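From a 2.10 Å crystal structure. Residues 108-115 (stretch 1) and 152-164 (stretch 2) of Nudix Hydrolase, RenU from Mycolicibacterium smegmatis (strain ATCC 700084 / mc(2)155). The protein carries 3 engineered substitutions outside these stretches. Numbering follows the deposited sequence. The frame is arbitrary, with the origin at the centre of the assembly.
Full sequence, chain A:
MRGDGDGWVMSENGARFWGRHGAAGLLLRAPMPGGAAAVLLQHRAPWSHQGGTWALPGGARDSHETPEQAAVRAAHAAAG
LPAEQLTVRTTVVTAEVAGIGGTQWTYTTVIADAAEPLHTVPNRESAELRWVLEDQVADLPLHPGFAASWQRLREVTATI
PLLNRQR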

# COMPACT_ATOMS: atom_id res chain seq x y z
N THR A 108 -6.08 -3.32 -3.66
CA THR A 108 -6.26 -3.94 -2.38
C THR A 108 -5.18 -3.50 -1.43
O THR A 108 -3.98 -3.71 -1.66
CB THR A 108 -6.24 -5.47 -2.49
OG1 THR A 108 -7.28 -5.91 -3.34
CG2 THR A 108 -6.45 -6.12 -1.13
N THR A 109 -5.62 -2.90 -0.32
CA THR A 109 -4.72 -2.52 0.76
C THR A 109 -4.59 -3.68 1.72
O THR A 109 -5.59 -4.24 2.21
CB THR A 109 -5.23 -1.25 1.51
OG1 THR A 109 -5.25 -0.15 0.60
CG2 THR A 109 -4.32 -0.91 2.66
N VAL A 110 -3.34 -4.05 1.99
CA VAL A 110 -3.04 -5.15 2.84
C VAL A 110 -2.45 -4.51 4.09
O VAL A 110 -1.34 -3.94 4.06
CB VAL A 110 -2.07 -6.11 2.12
CG1 VAL A 110 -1.63 -7.28 3.01
CG2 VAL A 110 -2.73 -6.67 0.86
N ILE A 111 -3.19 -4.62 5.20
CA ILE A 111 -2.76 -4.10 6.50
C ILE A 111 -1.84 -5.11 7.18
O ILE A 111 -2.18 -6.28 7.31
CB ILE A 111 -4.00 -3.83 7.39
CG1 ILE A 111 -4.98 -2.88 6.65
CG2 ILE A 111 -3.57 -3.32 8.75
CD1 ILE A 111 -6.21 -2.45 7.42
N ALA A 112 -0.70 -4.67 7.66
CA ALA A 112 0.21 -5.58 8.36
C ALA A 112 0.86 -4.84 9.50
O ALA A 112 0.88 -3.60 9.51
CB ALA A 112 1.27 -6.13 7.42
N ASP A 113 1.38 -5.62 10.47
CA ASP A 113 2.10 -5.12 11.64
C ASP A 113 3.57 -5.58 11.72
O ASP A 113 3.92 -6.69 11.36
CB ASP A 113 1.44 -5.62 12.89
CG ASP A 113 0.01 -5.16 13.05
OD1 ASP A 113 -0.47 -4.26 12.34
OD2 ASP A 113 -0.66 -5.73 13.91
N ALA A 114 4.43 -4.69 12.18
CA ALA A 114 5.78 -5.04 12.62
C ALA A 114 5.91 -4.72 14.12
O ALA A 114 5.14 -3.90 14.69
CB ALA A 114 6.78 -4.22 11.85
N ALA A 115 6.90 -5.35 14.76
CA ALA A 115 7.13 -5.19 16.20
C ALA A 115 7.67 -3.78 16.57
O ALA A 115 7.47 -3.32 17.68
CB ALA A 115 8.07 -6.28 16.70
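Stretch 2, residues 152-164: RLREVTATIPLLN

Stretch 2 lies along one side of the strand running through residues 108-113, first as helix, then as a non-helical tail running to Asn 164. The helix runs in broadly the same sense as the strand: their N-to-C directions differ by 38°, the signed crossing angle is -38°, and the axes approach to 10.7 Å. The two chains advance together, so Thr 109 faces Leu 153 with CA atoms 8.4 Å apart, Ile 111 faces Thr 157 at 7.8 Å between CA atoms, and Asp 113 faces Leu 162 at 6.4 Å between CA atoms. The gap narrows where the tail replaces the helix.

The strand sets the first rule by its alternation. Thr 109, Ile 111 and Asp 113 point their CA-to-CB bonds toward stretch 2, while Val 110 and Ala 112 point away and make no contact.

Apolar packing holds the helical half. In Thr 109, chi1 in m, the methyl makes the closest approach: CG2 of Thr 109 lies 3.6 Å from CD2 of Leu 153, and the hydroxyl is hydrogen-bonded elsewhere in the structure. Ile 111 is the centre of the patch and has the largest area covered. The m,t rotamer of Ile 111 brings CD1 of Ile 111 to 3.7 Å from CG1 of Val 156 and 3.9 Å from CG2 of Thr 157. CG2 of Ile 111 is its closest atom to Ile 160, 4.2 Å from CD1 of Ile 160, so one side chain touches both the helix and the loop residue Ile 160.

No hydrogen bond or salt bridge crosses between the stretches; several polar groups of stretch 2 find partners within it. Thr 157 turns its methyl to Ile 111 while its hydroxyl returns to the helix backbone, OG1 of Thr 157 lying 2.9 Å from O of Arg 154 and 3.2 Å from O of Leu 153. Farther along, N of Ile 160 donates to O of Thr 157 at 3.0 Å, and OG1 of Thr 159 donates to O of Val 156 at 2.9 Å.

The tail then passes over Asp 113 in extended conformation, with psi near 150° at Pro 161 and Leu 162. OD2 of Asp 113 is 3.5 Å from CA of Leu 162 and 3.5 Å from N of Leu 163, a close approach without a hydrogen bond; both carboxylate oxygens are satisfied elsewhere in the structure.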

# COMPACT_ATOMS: atom_id res chain seq x y z
N ARG A 152 -11.24 5.90 5.48
CA ARG A 152 -11.81 4.58 5.57
C ARG A 152 -10.79 3.56 6.13
O ARG A 152 -11.12 2.84 7.08
CB ARG A 152 -12.37 4.15 4.22
CG ARG A 152 -13.28 2.93 4.29
CD ARG A 152 -14.64 3.19 4.97
NE ARG A 152 -15.35 1.91 5.19
CZ ARG A 152 -15.59 1.30 6.36
NH1 ARG A 152 -15.24 1.84 7.53
NH2 ARG A 152 -16.22 0.13 6.35
N LEU A 153 -9.55 3.56 5.62
CA LEU A 153 -8.50 2.71 6.21
C LEU A 153 -8.28 2.96 7.68
O LEU A 153 -8.01 2.02 8.42
CB LEU A 153 -7.15 2.89 5.49
CG LEU A 153 -7.19 2.27 4.12
CD1 LEU A 153 -6.07 2.78 3.24
CD2 LEU A 153 -7.13 0.76 4.24
N ARG A 154 -8.33 4.22 8.11
CA ARG A 154 -8.21 4.51 9.55
C ARG A 154 -9.30 3.86 10.38
O ARG A 154 -9.04 3.34 11.48
CB ARG A 154 -8.25 6.00 9.76
CG ARG A 154 -6.98 6.66 9.34
CD ARG A 154 -6.15 6.94 10.56
NE ARG A 154 -6.42 8.28 11.03
CZ ARG A 154 -5.98 8.77 12.18
NH1 ARG A 154 -5.29 8.02 13.06
NH2 ARG A 154 -6.26 10.03 12.45
N GLU A 155 -10.54 3.93 9.87
CA GLU A 155 -11.68 3.31 10.58
C GLU A 155 -11.43 1.80 10.72
O GLU A 155 -11.59 1.20 11.77
CB GLU A 155 -12.99 3.60 9.85
CG GLU A 155 -13.37 5.07 9.88
CD GLU A 155 -14.51 5.50 8.96
OE1 GLU A 155 -15.05 4.70 8.16
OE2 GLU A 155 -14.88 6.70 9.03
N VAL A 156 -10.98 1.19 9.64
CA VAL A 156 -10.59 -0.20 9.68
C VAL A 156 -9.40 -0.45 10.59
O VAL A 156 -9.43 -1.35 11.39
CB VAL A 156 -10.27 -0.73 8.28
CG1 VAL A 156 -9.74 -2.16 8.35
CG2 VAL A 156 -11.52 -0.67 7.41
N THR A 157 -8.35 0.33 10.51
CA THR A 157 -7.20 0.03 11.37
C THR A 157 -7.59 0.10 12.85
O THR A 157 -7.08 -0.68 13.66
CB THR A 157 -5.99 0.94 11.08
OG1 THR A 157 -6.41 2.29 11.13
CG2 THR A 157 -5.40 0.66 9.69
N ALA A 158 -8.51 1.01 13.19
CA ALA A 158 -8.89 1.22 14.59
C ALA A 158 -9.65 0.04 15.14
O ALA A 158 -9.71 -0.11 16.35
CB ALA A 158 -9.70 2.51 14.77
N THR A 159 -10.22 -0.80 14.27
CA THR A 159 -10.85 -2.02 14.75
C THR A 159 -9.90 -3.22 14.82
O THR A 159 -10.36 -4.28 15.15
CB THR A 159 -12.04 -2.44 13.88
OG1 THR A 159 -11.55 -2.97 12.64
CG2 THR A 159 -12.99 -1.25 13.59
N ILE A 160 -8.62 -3.09 14.49
CA ILE A 160 -7.65 -4.15 14.78
C ILE A 160 -6.42 -3.55 15.40
O ILE A 160 -5.55 -3.10 14.68
CB ILE A 160 -7.20 -4.98 13.54
CG1 ILE A 160 -7.18 -4.15 12.26
CG2 ILE A 160 -8.12 -6.19 13.35
CD1 ILE A 160 -6.74 -4.93 11.04
N PRO A 161 -6.32 -3.54 16.74
CA PRO A 161 -5.08 -3.03 17.35
C PRO A 161 -3.87 -3.90 17.08
O PRO A 161 -4.00 -5.10 16.80
CB PRO A 161 -5.39 -3.06 18.83
CG PRO A 161 -6.49 -4.08 18.95
CD PRO A 161 -7.33 -3.82 17.76
N LEU A 162 -2.69 -3.29 17.16
CA LEU A 162 -1.46 -4.00 16.88
C LEU A 162 -1.32 -5.15 17.84
O LEU A 162 -1.81 -5.09 18.95
CB LEU A 162 -0.21 -3.10 16.98
CG LEU A 162 0.17 -2.30 15.73
CD1 LEU A 162 -0.81 -1.17 15.51
CD2 LEU A 162 1.58 -1.76 15.86
N LEU A 163 -0.60 -6.16 17.40
CA LEU A 163 -0.32 -7.35 18.18
C LEU A 163 0.73 -7.13 19.24
O LEU A 163 1.37 -6.09 19.28
CB LEU A 163 0.17 -8.44 17.23
CG LEU A 163 -0.84 -8.79 16.16
CD1 LEU A 163 -0.32 -9.97 15.33
CD2 LEU A 163 -2.18 -9.14 16.78
N ASN A 164 0.89 -8.13 20.10
CA ASN A 164 2.13 -8.29 20.88
C ASN A 164 2.43 -9.78 21.09
O ASN A 164 1.69 -10.66 20.60
CB ASN A 164 2.05 -7.54 22.21
CG ASN A 164 0.66 -7.53 22.79
OD1 ASN A 164 -0.22 -6.83 22.28
ND2 ASN A 164 0.43 -8.33 23.84